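Local coordinates for protein malonyl-CoA decarboxylase (Rhodopseudomonas palustris, PDB 4KSA) that probably decarboxylates malonyl-CoA, giving acetyl-CoA and carbon dioxide, and forms an assembly of four copies of the chain, at residues G13-L18 and F220-V225. Residues are numbered along the deposited sequence; the frame is centred on the assembly and turned at random.
Sequences GLFNSL and FHPRLV
F15 of helix 6-22 brings one border of its ring across P222, the two side chains set obliquely, at the point where the two backbones come nearest, with CA atoms 6.5 Å apart. The first torsion sets F15 CG anti to the carbonyl carbon and beside the backbone N (chi1 -73°). This brings CD1, CE1 and CZ up to the proline. F15 CE1 is 3.5 Å from P222 CG and F15 CD1 is 3.8 Å from P222 CB. P222 CD sits over one face of the phenyl ring, offset toward the rim, 4.1 Å from F15 CZ. F172 of the same chain meets the F15 ring edge to face, and P222 packs on it and on F172 of a second subunit. An alanine here is likely to open a gap beside P222 and remove the ring that F172 of the same chain meets edge to face.

P222 belongs to the loop that joins strands 214-220 and 230-237, antiparallel neighbours in the mixed sheet of the C-terminal domain, which by family is probably related to the GNAT acetyltransferase fold. The contact thus packs the N-terminal helix against a beta-beta connection of that domain. H221 to L224 form a tight turn with P222 and R223 at its middle: L224 N bonds to H221 O, and R223 N bonds to H221 ND1. The latter bond is 3.1 Å long and nearly straight (171°), with R223 N close to the imidazole plane. From within the turn, R223 makes a cation-pi contact with F172 of the second subunit.

One turn further along the helix, L18 points toward the loop. Its CD1 lies at the edge of the F15 ring, in plane, and makes a looser contact with P222 CB at 4.5 Å. The L18 backbone meets V225: V225 CG2 rests 3.4 Å from L18 O, a van der Waals contact. L18 also packs on V174 of the second subunit.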
loop_
_atom_site.group_PDB
_atom_site.type_symbol
_atom_site.label_atom_id
_atom_site.label_comp_id
_atom_site.label_asym_id
_atom_site.label_seq_id
_atom_site.Cartn_x
_atom_site.Cartn_y
_atom_site.Cartn_z
ATOM N N GLY A 13 -1.300 -5.720 2.673
ATOM C CA GLY A 13 -2.194 -4.658 3.112
ATOM C C GLY A 13 -2.576 -4.726 4.583
ATOM O O GLY A 13 -2.314 -3.791 5.343
ATOM N N LEU A 14 -3.199 -5.834 4.980
ATOM C CA LEU A 14 -3.617 -6.041 6.361
ATOM C C LEU A 14 -2.456 -5.832 7.309
ATOM O O LEU A 14 -2.608 -5.223 8.361
ATOM C CB LEU A 14 -4.163 -7.460 6.553
ATOM C CG LEU A 14 -5.660 -7.636 6.790
ATOM C CD1 LEU A 14 -6.447 -7.022 5.638
ATOM C CD2 LEU A 14 -5.972 -9.104 6.926
ATOM N N PHE A 15 -1.293 -6.350 6.935
ATOM C CA PHE A 15 -0.115 -6.207 7.770
ATOM C C PHE A 15 0.245 -4.741 7.957
ATOM O O PHE A 15 0.644 -4.345 9.048
ATOM C CB PHE A 15 1.073 -6.982 7.179
ATOM C CG PHE A 15 0.963 -8.485 7.330
ATOM C CD1 PHE A 15 0.088 -9.050 8.274
ATOM C CD2 PHE A 15 1.736 -9.339 6.538
ATOM C CE1 PHE A 15 -0.017 -10.437 8.422
ATOM C CE2 PHE A 15 1.637 -10.730 6.681
ATOM C CZ PHE A 15 0.757 -11.275 7.626
ATOM N N ASN A 16 0.088 -3.934 6.908
ATOM C CA ASN A 16 0.399 -2.505 6.988
ATOM C C ASN A 16 -0.500 -1.807 8.002
ATOM O O ASN A 16 -0.086 -0.869 8.676
ATOM C CB ASN A 16 0.237 -1.842 5.615
ATOM C CG ASN A 16 1.170 -2.437 4.560
ATOM O OD1 ASN A 16 1.232 -1.956 3.424
ATOM N ND2 ASN A 16 1.897 -3.489 4.935
ATOM N N SER A 17 -1.739 -2.266 8.096
ATOM C CA SER A 17 -2.684 -1.712 9.052
ATOM C C SER A 17 -2.217 -2.070 10.471
ATOM O O SER A 17 -2.138 -1.210 11.346
ATOM C CB SER A 17 -4.081 -2.298 8.805
ATOM O OG SER A 17 -4.536 -2.001 7.498
ATOM N N LEU A 18 -1.899 -3.348 10.678
ATOM C CA LEU A 18 -1.436 -3.855 11.973
ATOM C C LEU A 18 -0.082 -3.249 12.353
ATOM O O LEU A 18 0.370 -3.378 13.496
ATOM C CB LEU A 18 -1.302 -5.387 11.931
ATOM C CG LEU A 18 -2.450 -6.194 11.314
ATOM C CD1 LEU A 18 -2.061 -7.675 11.178
ATOM C CD2 LEU A 18 -3.693 -6.010 12.172
ATOM N N PHE A 220 10.355 -10.675 8.886
ATOM C CA PHE A 220 9.439 -10.009 9.783
ATOM C C PHE A 220 8.184 -10.820 9.946
ATOM O O PHE A 220 7.750 -11.501 9.022
ATOM C CB PHE A 220 9.069 -8.627 9.230
ATOM C CG PHE A 220 10.223 -7.665 9.171
ATOM C CD1 PHE A 220 10.422 -6.733 10.181
ATOM C CD2 PHE A 220 11.154 -7.732 8.139
ATOM C CE1 PHE A 220 11.541 -5.878 10.185
ATOM C CE2 PHE A 220 12.289 -6.878 8.130
ATOM C CZ PHE A 220 12.475 -5.951 9.164
ATOM N N HIS A 221 7.609 -10.765 11.139
ATOM C CA HIS A 221 6.351 -11.438 11.400
ATOM C C HIS A 221 5.446 -10.397 12.070
ATOM O O HIS A 221 5.887 -9.612 12.901
ATOM C CB HIS A 221 6.557 -12.650 12.303
ATOM C CG HIS A 221 5.353 -13.530 12.398
ATOM N ND1 HIS A 221 4.164 -13.106 12.951
ATOM C CD2 HIS A 221 5.149 -14.807 11.993
ATOM C CE1 HIS A 221 3.280 -14.084 12.883
ATOM N NE2 HIS A 221 3.851 -15.129 12.307
ATOM N N PRO A 222 4.169 -10.361 11.683
ATOM C CA PRO A 222 3.234 -9.395 12.271
ATOM C C PRO A 222 3.126 -9.413 13.805
ATOM O O PRO A 222 2.743 -8.405 14.392
ATOM C CB PRO A 222 1.905 -9.729 11.577
ATOM C CG PRO A 222 2.050 -11.188 11.186
ATOM C CD PRO A 222 3.488 -11.271 10.738
ATOM N N ARG A 223 3.461 -10.537 14.455
ATOM C CA ARG A 223 3.379 -10.628 15.921
ATOM C C ARG A 223 4.309 -9.650 16.609
ATOM O O ARG A 223 4.007 -9.182 17.694
ATOM C CB ARG A 223 3.722 -12.033 16.435
ATOM C CG ARG A 223 2.669 -13.085 16.202
ATOM C CD ARG A 223 1.402 -12.834 17.001
ATOM N NE ARG A 223 0.438 -13.904 16.761
ATOM C CZ ARG A 223 -0.588 -14.182 17.557
ATOM N NH1 ARG A 223 -1.410 -15.182 17.252
ATOM N NH2 ARG A 223 -0.787 -13.461 18.658
ATOM N N LEU A 224 5.450 -9.377 15.990
ATOM C CA LEU A 224 6.423 -8.454 16.533
ATOM C C LEU A 224 6.695 -7.405 15.480
ATOM O O LEU A 224 7.676 -7.470 14.740
ATOM C CB LEU A 224 7.713 -9.175 16.881
ATOM C CG LEU A 224 7.624 -10.169 18.028
ATOM C CD1 LEU A 224 8.980 -10.813 18.225
ATOM C CD2 LEU A 224 7.170 -9.453 19.303
ATOM N N VAL A 225 5.788 -6.444 15.426
ATOM C CA VAL A 225 5.846 -5.341 14.493
ATOM C C VAL A 225 7.178 -4.600 14.464
ATOM O O VAL A 225 7.749 -4.308 15.504
ATOM C CB VAL A 225 4.704 -4.341 14.791
ATOM C CG1 VAL A 225 5.097 -2.936 14.333
ATOM C CG2 VAL A 225 3.424 -4.807 14.061
#